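TRNA nucleotidyl transferase-related protein (Thermotoga maritima, PDB 3H38) probably adds C and A nucleotides to tRNA 3' ends as a class II CCA-adding enzyme, present here as the C-terminal part of a longer chain. Local coordinates at residues L22-G27 and K143-L148; S8-E13 and R45-G50; I313-K318 and Y337-G342; P321-M326 and C349-Y354. All coordinates share one frame; numbering follows the deposited sequence.

Interaction 1. Residues L22-G27 and K143-L148; sequences LFRLLG and KDFGLL
Phe23 and Arg24 sit on consecutive positions of the helix 17-32, and across from them Phe145 takes the second position of a type II beta turn running from Asp144 to Leu147, with Gly146 supplying the positive phi of the third. The turn leads into strand 147-149 and pushes the Phe145 ring out toward the helix, its CG anti to the backbone N (chi1 -176°). Arg24 lies across this ring. Its CG stands over one face, 4.0 Å from the ring centroid, in a CH-pi contact. Beyond it the chain runs extended to NE, which brings the guanidinium over the rim. Guanidinium and ring are 28° from parallel, and Arg24 NH2 comes within 3.6 Å of Phe145 CE1. Phe23 adds little more than its CB, 4.2 Å from Phe145 CE2 at the ring's edge. Its ring instead turns inward to Phe43 and Ile56; the Phe23 side chain lies about 8 Å from those of Asp55 and Asp57, which bind magnesium in this protein though none is bound here. No hydrogen bond spans the contact: the CE1 corner of Phe145 sits over one guanidinium face, where no N-H points, so this packing by itself uses up none of Arg24's donors.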
loop_
_atom_site.group_PDB
_atom_site.type_symbol
_atom_site.label_atom_id
_atom_site.label_comp_id
_atom_site.label_asym_id
_atom_site.label_seq_id
_atom_site.Cartn_x
_atom_site.Cartn_y
_atom_site.Cartn_z
ATOM N N LEU A 22 -1.748 29.470 12.739
ATOM C CA LEU A 22 -0.540 28.718 13.044
ATOM C C LEU A 22 0.538 28.919 11.972
ATOM O O LEU A 22 1.675 29.252 12.296
ATOM C CB LEU A 22 -0.898 27.234 13.124
ATOM C CG LEU A 22 0.231 26.272 13.465
ATOM C CD1 LEU A 22 0.929 26.689 14.732
ATOM C CD2 LEU A 22 -0.314 24.855 13.628
ATOM N N PHE A 23 0.171 28.681 10.706
ATOM C CA PHE A 23 1.043 28.959 9.573
ATOM C C PHE A 23 1.607 30.369 9.734
ATOM O O PHE A 23 2.797 30.599 9.523
ATOM C CB PHE A 23 0.297 28.837 8.231
ATOM C CG PHE A 23 0.008 27.400 7.790
ATOM C CD1 PHE A 23 0.950 26.398 7.935
ATOM C CD2 PHE A 23 -1.198 27.075 7.187
ATOM C CE1 PHE A 23 0.693 25.101 7.522
ATOM C CE2 PHE A 23 -1.469 25.769 6.771
ATOM C CZ PHE A 23 -0.522 24.784 6.940
ATOM N N ARG A 24 0.746 31.304 10.133
ATOM C CA ARG A 24 1.169 32.686 10.385
ATOM C C ARG A 24 2.228 32.778 11.493
ATOM O O ARG A 24 3.323 33.316 11.278
ATOM C CB ARG A 24 -0.032 33.598 10.652
ATOM C CG ARG A 24 -0.865 33.882 9.401
ATOM C CD ARG A 24 -1.975 34.945 9.616
ATOM N NE ARG A 24 -2.391 35.545 8.342
ATOM C CZ ARG A 24 -3.563 35.308 7.762
ATOM N NH1 ARG A 24 -4.443 34.519 8.373
ATOM N NH2 ARG A 24 -3.870 35.872 6.590
ATOM N N LEU A 25 1.945 32.185 12.627
ATOM C CA LEU A 25 2.890 32.158 13.710
ATOM C C LEU A 25 4.207 31.614 13.309
ATOM O O LEU A 25 5.196 32.143 13.665
ATOM C CB LEU A 25 2.382 31.262 14.798
ATOM C CG LEU A 25 1.349 31.809 15.727
ATOM C CD1 LEU A 25 1.692 31.296 17.091
ATOM C CD2 LEU A 25 1.418 33.287 15.664
ATOM N N LEU A 26 4.190 30.520 12.575
ATOM C CA LEU A 26 5.407 29.867 12.130
ATOM C C LEU A 26 6.206 30.822 11.250
ATOM O O LEU A 26 7.438 30.913 11.377
ATOM C CB LEU A 26 5.102 28.562 11.400
ATOM C CG LEU A 26 4.497 27.427 12.239
ATOM C CD1 LEU A 26 3.933 26.324 11.360
ATOM C CD2 LEU A 26 5.505 26.849 13.212
ATOM N N GLY A 27 5.504 31.542 10.377
ATOM C CA GLY A 27 6.149 32.507 9.505
ATOM C C GLY A 27 6.854 33.522 10.377
ATOM O O GLY A 27 8.032 33.831 10.184
ATOM N N LYS A 143 5.932 39.173 5.332
ATOM C CA LYS A 143 5.863 39.925 4.079
ATOM C C LYS A 143 5.447 39.048 2.877
ATOM O O LYS A 143 4.752 39.513 1.971
ATOM C CB LYS A 143 7.187 40.664 3.755
ATOM C CG LYS A 143 7.212 41.184 2.300
ATOM C CD LYS A 143 8.278 42.209 2.020
ATOM C CE LYS A 143 8.948 41.945 0.674
ATOM N NZ LYS A 143 8.073 41.996 -0.504
ATOM N N ASP A 144 5.880 37.790 2.851
ATOM C CA ASP A 144 5.617 36.948 1.680
ATOM C C ASP A 144 4.525 35.918 1.912
ATOM O O ASP A 144 4.290 35.072 1.059
ATOM C CB ASP A 144 6.919 36.310 1.125
ATOM C CG ASP A 144 7.912 37.383 0.584
ATOM O OD1 ASP A 144 9.156 37.165 0.603
ATOM O OD2 ASP A 144 7.433 38.468 0.161
ATOM N N PHE A 145 3.838 36.007 3.052
ATOM C CA PHE A 145 2.789 35.047 3.393
ATOM C C PHE A 145 1.807 34.788 2.239
ATOM O O PHE A 145 1.245 35.734 1.679
ATOM C CB PHE A 145 2.017 35.512 4.623
ATOM C CG PHE A 145 0.984 34.532 5.090
ATOM C CD1 PHE A 145 -0.353 34.683 4.734
ATOM C CD2 PHE A 145 1.345 33.450 5.876
ATOM C CE1 PHE A 145 -1.327 33.760 5.164
ATOM C CE2 PHE A 145 0.385 32.528 6.330
ATOM C CZ PHE A 145 -0.961 32.682 5.965
ATOM N N GLY A 146 1.610 33.508 1.896
ATOM C CA GLY A 146 0.682 33.122 0.845
ATOM C C GLY A 146 1.242 33.192 -0.567
ATOM O O GLY A 146 0.488 33.154 -1.550
ATOM N N LEU A 147 2.564 33.298 -0.666
ATOM C CA LEU A 147 3.253 33.321 -1.954
ATOM C C LEU A 147 3.482 31.911 -2.488
ATOM O O LEU A 147 4.195 31.118 -1.881
ATOM C CB LEU A 147 4.614 34.044 -1.854
ATOM C CG LEU A 147 5.247 34.288 -3.236
ATOM C CD1 LEU A 147 4.328 35.088 -4.159
ATOM C CD2 LEU A 147 6.594 34.972 -3.134
ATOM N N LEU A 148 2.880 31.602 -3.630
ATOM C CA LEU A 148 3.095 30.318 -4.258
ATOM C C LEU A 148 4.449 30.453 -4.939
ATOM O O LEU A 148 4.699 31.403 -5.715
ATOM C CB LEU A 148 2.008 30.010 -5.297
ATOM C CG LEU A 148 1.494 28.582 -5.593
ATOM C CD1 LEU A 148 1.264 28.404 -7.087
ATOM C CD2 LEU A 148 2.341 27.435 -5.039
#

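Interaction 2. Residues S8-E13 and R45-G50; sequences SKLLVE and RDLLLG
Just before Leu47, the residue that meets Leu10 and Leu11 across this contact, Asp46 OD1 is gripped twice by Arg45. NE and NH2 both donate to it, side-on and from the same face of the carboxylate, with NE to OD1 at 3.0 Å. This pair belongs to helix 42-49 of the nucleotidyltransferase head domain, the helix between strand 37-40 and strand 56-60. Arg45 binds CTP and ATP in this protein. Asp46 and Asn134, whose OD1 takes a bond from NH1, hold the guanidinium from two partners, and Asn53, bonded to Asp46 OD2, steadies the carboxylate.

The opposing helix, 8-14, crosses almost at a right angle (86°), with the short axes 10.5 Å apart, and between 8-13 and 45-50 the contact is wholly aliphatic. Leu47 is the hub. With its CG anti to the backbone N (chi1 176°) it reaches straight across and meets Leu10 tip to tip, Leu10 CD1 lying 3.6 Å from Leu47 CG. Its CD2 branch turns to Leu11, where Leu11 CD2 and Leu47 CD2 close to 3.4 Å. Leu48 starts out pointing away, yet its CD2 bends back to flank Leu10 CD1 at 3.8 Å; beyond that it rests on Tyr155 and Leu158 of helix 154-159. Helix 42-49 ends just past these leucines in a Schellman motif at Gly50, whose N bonds to Leu47 O at 3.0 Å. Arg14, one residue beyond 8-13 on the same helix, adds a polar tie: its NH1 donates to that same Leu47 O.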
loop_
_atom_site.group_PDB
_atom_site.type_symbol
_atom_site.label_atom_id
_atom_site.label_comp_id
_atom_site.label_asym_id
_atom_site.label_seq_id
_atom_site.Cartn_x
_atom_site.Cartn_y
_atom_site.Cartn_z
ATOM N N SER A 8 -3.045 33.833 -1.258
ATOM C CA SER A 8 -3.551 34.232 0.049
ATOM C C SER A 8 -5.034 34.066 0.220
ATOM O O SER A 8 -5.481 33.567 1.244
ATOM C CB SER A 8 -3.177 35.699 0.354
ATOM O OG SER A 8 -1.875 35.720 0.883
ATOM N N LYS A 9 -5.801 34.498 -0.758
ATOM C CA LYS A 9 -7.232 34.377 -0.723
ATOM C C LYS A 9 -7.635 32.939 -0.682
ATOM O O LYS A 9 -8.417 32.559 0.147
ATOM C CB LYS A 9 -7.845 35.034 -1.924
ATOM C CG LYS A 9 -7.972 36.491 -1.834
ATOM C CD LYS A 9 -8.463 37.044 -3.127
ATOM C CE LYS A 9 -7.373 37.059 -4.164
ATOM N NZ LYS A 9 -7.284 38.300 -4.970
ATOM N N LEU A 10 -7.031 32.128 -1.524
ATOM C CA LEU A 10 -7.310 30.726 -1.601
ATOM C C LEU A 10 -7.047 30.030 -0.279
ATOM O O LEU A 10 -7.792 29.195 0.102
ATOM C CB LEU A 10 -6.469 30.135 -2.707
ATOM C CG LEU A 10 -6.816 28.881 -3.488
ATOM C CD1 LEU A 10 -5.793 27.853 -3.452
ATOM C CD2 LEU A 10 -8.156 28.330 -3.188
ATOM N N LEU A 11 -6.004 30.400 0.428
ATOM C CA LEU A 11 -5.695 29.788 1.717
ATOM C C LEU A 11 -6.764 30.120 2.745
ATOM O O LEU A 11 -7.225 29.238 3.477
ATOM C CB LEU A 11 -4.340 30.271 2.243
ATOM C CG LEU A 11 -3.026 29.713 1.685
ATOM C CD1 LEU A 11 -1.901 30.664 2.014
ATOM C CD2 LEU A 11 -2.700 28.307 2.216
ATOM N N VAL A 12 -7.147 31.399 2.821
ATOM C CA VAL A 12 -8.124 31.806 3.825
ATOM C C VAL A 12 -9.467 31.156 3.507
ATOM O O VAL A 12 -10.207 30.756 4.409
ATOM C CB VAL A 12 -8.232 33.363 4.006
ATOM C CG1 VAL A 12 -6.923 34.032 3.632
ATOM C CG2 VAL A 12 -9.366 33.931 3.192
ATOM N N GLU A 13 -9.761 31.018 2.220
ATOM C CA GLU A 13 -10.964 30.312 1.814
ATOM C C GLU A 13 -10.911 28.838 2.243
ATOM O O GLU A 13 -11.780 28.367 2.968
ATOM C CB GLU A 13 -11.208 30.427 0.310
ATOM C CG GLU A 13 -12.623 29.998 -0.040
ATOM C CD GLU A 13 -12.775 29.353 -1.421
ATOM O OE1 GLU A 13 -12.155 29.839 -2.397
ATOM O OE2 GLU A 13 -13.544 28.366 -1.525
ATOM N N ARG A 45 -0.261 20.980 -3.310
ATOM C CA ARG A 45 -0.992 20.288 -4.357
ATOM C C ARG A 45 -2.480 20.204 -3.989
ATOM O O ARG A 45 -3.360 20.652 -4.742
ATOM C CB ARG A 45 -0.427 18.876 -4.484
ATOM C CG ARG A 45 -0.988 18.021 -5.630
ATOM C CD ARG A 45 -0.601 16.548 -5.363
ATOM N NE ARG A 45 -1.151 16.084 -4.084
ATOM C CZ ARG A 45 -0.526 15.257 -3.243
ATOM N NH1 ARG A 45 0.690 14.770 -3.535
ATOM N NH2 ARG A 45 -1.116 14.925 -2.100
ATOM N N ASP A 46 -2.735 19.647 -2.805
ATOM C CA ASP A 46 -4.083 19.421 -2.315
ATOM C C ASP A 46 -4.870 20.725 -2.197
ATOM O O ASP A 46 -6.012 20.805 -2.651
ATOM C CB ASP A 46 -4.043 18.619 -1.013
ATOM C CG ASP A 46 -3.502 17.178 -1.231
ATOM O OD1 ASP A 46 -3.569 16.679 -2.378
ATOM O OD2 ASP A 46 -3.005 16.537 -0.273
ATOM N N LEU A 47 -4.248 21.763 -1.644
ATOM C CA LEU A 47 -4.893 23.076 -1.565
ATOM C C LEU A 47 -5.400 23.513 -2.936
ATOM O O LEU A 47 -6.568 23.900 -3.088
ATOM C CB LEU A 47 -3.957 24.151 -0.965
ATOM C CG LEU A 47 -4.512 25.588 -0.933
ATOM C CD1 LEU A 47 -5.647 25.700 0.060
ATOM C CD2 LEU A 47 -3.436 26.598 -0.590
ATOM N N LEU A 48 -4.526 23.449 -3.934
ATOM C CA LEU A 48 -4.868 23.951 -5.267
ATOM C C LEU A 48 -5.939 23.067 -5.946
ATOM O O LEU A 48 -6.780 23.572 -6.689
ATOM C CB LEU A 48 -3.612 24.069 -6.132
ATOM C CG LEU A 48 -2.565 25.113 -5.672
ATOM C CD1 LEU A 48 -1.290 25.008 -6.458
ATOM C CD2 LEU A 48 -3.110 26.556 -5.779
ATOM N N LEU A 49 -5.908 21.760 -5.683
ATOM C CA LEU A 49 -6.960 20.845 -6.173
ATOM C C LEU A 49 -8.237 20.957 -5.357
ATOM O O LEU A 49 -9.262 20.398 -5.727
ATOM C CB LEU A 49 -6.493 19.377 -6.174
ATOM C CG LEU A 49 -5.464 19.076 -7.268
ATOM C CD1 LEU A 49 -4.812 17.721 -7.075
ATOM C CD2 LEU A 49 -6.090 19.225 -8.677
ATOM N N GLY A 50 -8.173 21.696 -4.253
ATOM C CA GLY A 50 -9.298 21.809 -3.351
ATOM C C GLY A 50 -9.571 20.487 -2.658
ATOM O O GLY A 50 -10.728 20.077 -2.515
#

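Interaction 3. Residues I313-K318 and Y337-G342; sequences IRHVEK and YPLVKG
His315 and Leu339 make nearly all of this contact, and its tight point is a single hydrogen bond. His315 NE2 donates to the backbone oxygen of Leu339, NE2 to O measuring 2.8 Å, with a moderately bent N-H...O angle of 148°. The oxygen lies close to the plane of the imidazole, at its edge, whereas seen from the carbonyl the donor comes in tilted out of the plane at a C=O...N angle of 122°. His315 gets there because its CG is anti to the backbone N (chi1 178°), which sends the ring outward from helix 309-328. The direction of the bond places a hydrogen on NE2.

These two elements belong to the all-helical C-terminal part of the enzyme: helix 309-328 is long, and 337-340 is little more than one turn, held by Val340 N to Tyr337 O at 3.0 Å. The carbonyl that His315 uses lies near the end of that turn.

Away from the bond the packing thins out. Leu339 CD2 merely grazes His315 CE1 at 4.1 Å. The inner side is closer-knit through other partners: Leu339 rests on Ser319, Leu323 and Met326 farther along the long helix, while Val316 and Val340 both turn to Phe351 of helix 345-352. Toward solvent lie the partly exposed His315 and the exposed Pro338, whose O stays 4.3 Å from His315 NE2.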
loop_
_atom_site.group_PDB
_atom_site.type_symbol
_atom_site.label_atom_id
_atom_site.label_comp_id
_atom_site.label_asym_id
_atom_site.label_seq_id
_atom_site.Cartn_x
_atom_site.Cartn_y
_atom_site.Cartn_z
ATOM N N ILE A 313 1.012 -20.489 -1.890
ATOM C CA ILE A 313 0.718 -20.217 -3.285
ATOM C C ILE A 313 0.559 -21.536 -4.021
ATOM O O ILE A 313 -0.412 -21.747 -4.745
ATOM C CB ILE A 313 1.842 -19.376 -3.928
ATOM C CG1 ILE A 313 1.762 -17.936 -3.405
ATOM C CG2 ILE A 313 1.772 -19.431 -5.449
ATOM C CD1 ILE A 313 2.818 -16.977 -3.977
ATOM N N ARG A 314 1.510 -22.433 -3.798
ATOM C CA ARG A 314 1.542 -23.712 -4.478
ATOM C C ARG A 314 0.333 -24.552 -4.123
ATOM O O ARG A 314 -0.207 -25.255 -4.971
ATOM C CB ARG A 314 2.846 -24.448 -4.178
ATOM C CG ARG A 314 4.003 -23.826 -4.927
ATOM C CD ARG A 314 5.304 -24.559 -4.721
ATOM N NE ARG A 314 6.269 -24.154 -5.741
ATOM C CZ ARG A 314 7.586 -24.264 -5.605
ATOM N NH1 ARG A 314 8.393 -23.870 -6.583
ATOM N NH2 ARG A 314 8.093 -24.770 -4.489
ATOM N N HIS A 315 -0.110 -24.464 -2.875
ATOM C CA HIS A 315 -1.328 -25.156 -2.488
ATOM C C HIS A 315 -2.485 -24.692 -3.377
ATOM O O HIS A 315 -3.227 -25.507 -3.906
ATOM C CB HIS A 315 -1.634 -24.938 -1.002
ATOM C CG HIS A 315 -2.905 -25.590 -0.537
ATOM N ND1 HIS A 315 -3.169 -26.938 -0.726
ATOM C CD2 HIS A 315 -3.979 -25.097 0.123
ATOM C CE1 HIS A 315 -4.346 -27.232 -0.213
ATOM N NE2 HIS A 315 -4.860 -26.134 0.316
ATOM N N VAL A 316 -2.612 -23.380 -3.576
ATOM C CA VAL A 316 -3.724 -22.850 -4.366
ATOM C C VAL A 316 -3.546 -23.181 -5.843
ATOM O O VAL A 316 -4.462 -23.690 -6.487
ATOM C CB VAL A 316 -3.935 -21.316 -4.134
ATOM C CG1 VAL A 316 -5.005 -20.733 -5.059
ATOM C CG2 VAL A 316 -4.311 -21.056 -2.693
ATOM N N GLU A 317 -2.360 -22.927 -6.384
ATOM C CA GLU A 317 -2.161 -23.192 -7.804
ATOM C C GLU A 317 -2.381 -24.660 -8.124
ATOM O O GLU A 317 -2.822 -24.994 -9.216
ATOM C CB GLU A 317 -0.797 -22.709 -8.304
ATOM C CG GLU A 317 0.391 -23.421 -7.695
ATOM C CD GLU A 317 1.714 -22.744 -8.030
ATOM O OE1 GLU A 317 1.863 -21.520 -7.765
ATOM O OE2 GLU A 317 2.608 -23.445 -8.558
ATOM N N LYS A 318 -2.092 -25.538 -7.170
ATOM C CA LYS A 318 -2.224 -26.973 -7.422
ATOM C C LYS A 318 -3.645 -27.466 -7.188
ATOM O O LYS A 318 -4.144 -28.291 -7.949
ATOM C CB LYS A 318 -1.223 -27.780 -6.590
ATOM C CG LYS A 318 0.219 -27.643 -7.071
ATOM C CD LYS A 318 1.187 -28.380 -6.156
ATOM C CE LYS A 318 2.619 -28.249 -6.649
ATOM N NZ LYS A 318 2.825 -28.877 -7.989
ATOM N N TYR A 337 -13.368 -28.659 2.581
ATOM C CA TYR A 337 -12.762 -28.372 3.869
ATOM C C TYR A 337 -11.258 -28.443 3.743
ATOM O O TYR A 337 -10.569 -27.483 4.064
ATOM C CB TYR A 337 -13.230 -29.351 4.940
ATOM C CG TYR A 337 -12.812 -28.968 6.345
ATOM C CD1 TYR A 337 -13.296 -27.808 6.934
ATOM C CD2 TYR A 337 -11.945 -29.773 7.088
ATOM C CE1 TYR A 337 -12.923 -27.443 8.221
ATOM C CE2 TYR A 337 -11.566 -29.416 8.386
ATOM C CZ TYR A 337 -12.062 -28.243 8.945
ATOM O OH TYR A 337 -11.714 -27.861 10.223
ATOM N N PRO A 338 -10.741 -29.577 3.250
ATOM C CA PRO A 338 -9.293 -29.802 3.315
ATOM C C PRO A 338 -8.496 -28.762 2.531
ATOM O O PRO A 338 -7.293 -28.641 2.738
ATOM C CB PRO A 338 -9.116 -31.193 2.673
ATOM C CG PRO A 338 -10.499 -31.777 2.554
ATOM C CD PRO A 338 -11.419 -30.607 2.442
ATOM N N LEU A 339 -9.157 -28.031 1.640
ATOM C CA LEU A 339 -8.464 -27.064 0.792
ATOM C C LEU A 339 -8.241 -25.726 1.495
ATOM O O LEU A 339 -7.246 -25.031 1.234
ATOM C CB LEU A 339 -9.224 -26.849 -0.521
ATOM C CG LEU A 339 -9.276 -28.030 -1.492
ATOM C CD1 LEU A 339 -9.916 -27.605 -2.807
ATOM C CD2 LEU A 339 -7.873 -28.555 -1.724
ATOM N N VAL A 340 -9.164 -25.373 2.388
ATOM C CA VAL A 340 -9.118 -24.082 3.076
ATOM C C VAL A 340 -8.986 -24.216 4.586
ATOM O O VAL A 340 -9.108 -23.220 5.305
ATOM C CB VAL A 340 -10.408 -23.304 2.840
ATOM C CG1 VAL A 340 -10.754 -23.273 1.342
ATOM C CG2 VAL A 340 -11.531 -23.946 3.645
ATOM N N LYS A 341 -8.738 -25.437 5.058
ATOM C CA LYS A 341 -8.901 -25.780 6.474
ATOM C C LYS A 341 -8.464 -24.703 7.476
ATOM O O LYS A 341 -9.288 -24.198 8.256
ATOM C CB LYS A 341 -8.242 -27.121 6.808
ATOM C CG LYS A 341 -8.251 -27.419 8.307
ATOM C CD LYS A 341 -7.604 -28.754 8.631
ATOM C CE LYS A 341 -7.562 -28.988 10.134
ATOM N NZ LYS A 341 -6.910 -30.288 10.457
ATOM N N GLY A 342 -7.179 -24.359 7.469
ATOM C CA GLY A 342 -6.691 -23.328 8.377
ATOM C C GLY A 342 -5.703 -22.441 7.647
ATOM O O GLY A 342 -4.524 -22.393 7.968
#

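Interaction 4. Residues P321-M326 and C349-Y354; sequences PALLEM and CHFLAY
Leu323 with Phe351, and Leu324 with Tyr354, form an apolar contact in the C-terminal helical part of the protein, between helix 309-328 and helix 345-352 with the residues that follow it. The backbones stay well apart, the CA atoms of Leu323 and Phe351 being 8.6 Å from each other, so side chains do the bridging. The closer pair is the buried one. Leu323 has its CG anti to the backbone N (chi1 -157°), which carries CD1 toward the ring; that methyl reaches Phe351 CD2 at 3.4 Å and lies 3.9 Å from Phe351 CE2. It comes in obliquely, nearest CD2, with CE2 and CG the next ring atoms.

The second pair is looser. Leu324 points its CB across the direction of the other segment but swings its methyls nearer, CD2 to 4.4 Å from Tyr354 CD2 and CD1 to 4.2 Å from Tyr354 O. Tyr354 meets it with ring carbons, while its hydroxyl is hydrogen-bonded to Glu289 OE1, so this tyrosine joins a hydrophobic flank to a polar tie outside the pair. Helix 309-328 is kinked at the start of this segment: Pro321 has no N-H to give, and Ala322 N makes no bond to the turn before.

Around the contact the helices close in: Phe351 also leans on Ser319 of helix 309-328, Tyr354 packs against Ala320 of that helix and Lys259 of helix 254-274, and Leu352 turns the other way, onto Val270 of helix 254-274.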
loop_
_atom_site.group_PDB
_atom_site.type_symbol
_atom_site.label_atom_id
_atom_site.label_comp_id
_atom_site.label_asym_id
_atom_site.label_seq_id
_atom_site.Cartn_x
_atom_site.Cartn_y
_atom_site.Cartn_z
ATOM N N PRO A 321 -7.571 -26.119 -9.895
ATOM C CA PRO A 321 -8.355 -26.882 -10.879
ATOM C C PRO A 321 -9.360 -27.835 -10.217
ATOM O O PRO A 321 -10.501 -27.938 -10.672
ATOM C CB PRO A 321 -7.290 -27.675 -11.631
ATOM C CG PRO A 321 -6.034 -26.844 -11.492
ATOM C CD PRO A 321 -6.116 -26.236 -10.125
ATOM N N ALA A 322 -8.941 -28.520 -9.154
ATOM C CA ALA A 322 -9.838 -29.418 -8.421
ATOM C C ALA A 322 -10.991 -28.658 -7.773
ATOM O O ALA A 322 -12.105 -29.169 -7.654
ATOM C CB ALA A 322 -9.066 -30.199 -7.361
ATOM N N LEU A 323 -10.716 -27.429 -7.359
ATOM C CA LEU A 323 -11.693 -26.661 -6.620
ATOM C C LEU A 323 -12.815 -26.246 -7.547
ATOM O O LEU A 323 -13.986 -26.305 -7.167
ATOM C CB LEU A 323 -11.049 -25.433 -5.983
ATOM C CG LEU A 323 -11.749 -24.806 -4.768
ATOM C CD1 LEU A 323 -11.550 -23.289 -4.783
ATOM C CD2 LEU A 323 -13.226 -25.127 -4.705
ATOM N N LEU A 324 -12.460 -25.832 -8.761
ATOM C CA LEU A 324 -13.466 -25.433 -9.742
ATOM C C LEU A 324 -14.420 -26.586 -10.006
ATOM O O LEU A 324 -15.634 -26.402 -10.057
ATOM C CB LEU A 324 -12.830 -25.017 -11.068
ATOM C CG LEU A 324 -12.322 -23.587 -11.257
ATOM C CD1 LEU A 324 -13.272 -22.557 -10.656
ATOM C CD2 LEU A 324 -10.953 -23.464 -10.664
ATOM N N GLU A 325 -13.865 -27.777 -10.187
ATOM C CA GLU A 325 -14.681 -28.940 -10.474
ATOM C C GLU A 325 -15.663 -29.219 -9.351
ATOM O O GLU A 325 -16.819 -29.546 -9.622
ATOM C CB GLU A 325 -13.811 -30.169 -10.728
ATOM C CG GLU A 325 -13.186 -30.219 -12.112
ATOM C CD GLU A 325 -12.762 -31.626 -12.484
ATOM O OE1 GLU A 325 -12.493 -31.878 -13.680
ATOM O OE2 GLU A 325 -12.710 -32.486 -11.576
ATOM N N MET A 326 -15.202 -29.095 -8.102
ATOM C CA MET A 326 -16.052 -29.346 -6.931
ATOM C C MET A 326 -17.194 -28.329 -6.823
ATOM O O MET A 326 -18.269 -28.637 -6.313
ATOM C CB MET A 326 -15.258 -29.290 -5.623
ATOM C CG MET A 326 -14.230 -30.378 -5.355
ATOM S SD MET A 326 -13.358 -29.845 -3.845
ATOM C CE MET A 326 -11.917 -30.917 -3.817
ATOM N N CYS A 349 -8.346 -15.159 -0.502
ATOM C CA CYS A 349 -8.424 -14.226 -1.627
ATOM C C CYS A 349 -7.949 -14.907 -2.901
ATOM O O CYS A 349 -8.587 -14.820 -3.955
ATOM C CB CYS A 349 -7.516 -13.027 -1.363
ATOM S SG CYS A 349 -7.844 -12.151 0.176
ATOM N N HIS A 350 -6.811 -15.587 -2.775
ATOM C CA HIS A 350 -6.179 -16.297 -3.872
ATOM C C HIS A 350 -7.159 -17.331 -4.440
ATOM O O HIS A 350 -7.292 -17.468 -5.645
ATOM C CB HIS A 350 -4.886 -16.950 -3.356
ATOM C CG HIS A 350 -4.020 -17.543 -4.418
ATOM N ND1 HIS A 350 -4.240 -17.352 -5.770
ATOM C CD2 HIS A 350 -2.891 -18.297 -4.329
ATOM C CE1 HIS A 350 -3.310 -17.981 -6.461
ATOM N NE2 HIS A 350 -2.481 -18.570 -5.612
ATOM N N PHE A 351 -7.865 -18.049 -3.577
ATOM C CA PHE A 351 -8.926 -18.918 -4.077
ATOM C C PHE A 351 -10.004 -18.092 -4.777
ATOM O O PHE A 351 -10.466 -18.443 -5.871
ATOM C CB PHE A 351 -9.523 -19.777 -2.965
ATOM C CG PHE A 351 -8.771 -21.058 -2.720
ATOM C CD1 PHE A 351 -8.276 -21.362 -1.459
ATOM C CD2 PHE A 351 -8.549 -21.958 -3.757
ATOM C CE1 PHE A 351 -7.581 -22.552 -1.232
ATOM C CE2 PHE A 351 -7.857 -23.150 -3.539
ATOM C CZ PHE A 351 -7.370 -23.444 -2.274
ATOM N N LEU A 352 -10.377 -16.971 -4.176
ATOM C CA LEU A 352 -11.397 -16.140 -4.800
ATOM C C LEU A 352 -10.941 -15.519 -6.122
ATOM O O LEU A 352 -11.776 -15.133 -6.950
ATOM C CB LEU A 352 -11.905 -15.072 -3.836
ATOM C CG LEU A 352 -12.783 -15.609 -2.700
ATOM C CD1 LEU A 352 -12.728 -14.678 -1.502
ATOM C CD2 LEU A 352 -14.213 -15.812 -3.174
ATOM N N ALA A 353 -9.628 -15.432 -6.339
ATOM C CA ALA A 353 -9.149 -14.850 -7.595
ATOM C C ALA A 353 -9.535 -15.700 -8.809
ATOM O O ALA A 353 -9.539 -15.219 -9.934
ATOM C CB ALA A 353 -7.638 -14.605 -7.567
ATOM N N TYR A 354 -9.879 -16.959 -8.575
ATOM C CA TYR A 354 -10.206 -17.862 -9.671
ATOM C C TYR A 354 -11.697 -17.895 -9.990
ATOM O O TYR A 354 -12.122 -18.518 -10.982
ATOM C CB TYR A 354 -9.774 -19.275 -9.320
ATOM C CG TYR A 354 -8.338 -19.602 -9.618
ATOM C CD1 TYR A 354 -7.339 -19.373 -8.679
ATOM C CD2 TYR A 354 -7.980 -20.174 -10.831
ATOM C CE1 TYR A 354 -6.014 -19.695 -8.950
ATOM C CE2 TYR A 354 -6.666 -20.496 -11.115
ATOM C CZ TYR A 354 -5.683 -20.260 -10.173
ATOM O OH TYR A 354 -4.375 -20.595 -10.466
#

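In the fold
The four contacts form two pairs on opposite sides of the chain's centre. Interactions 1 and 2, with centres about 13 Å apart, lie in the head domain near the nucleotide and magnesium sites; their helices 17-32 and 8-14 are consecutive, and Gly146 CA packs against Leu11 CD1. Interactions 3 and 4, with centres about 9 Å apart, share helix 309-328 in the helical C-terminal part, away from the annotated sites. Interactions 1, 2 and 4 are all partly buried: 2 and 4 are aliphatic or aliphatic-aromatic across their segments, while 1 has an exposed arginine over a ring. Only interaction 3 is a surface contact, and its hydrogen bond is the only one crossing any contact here.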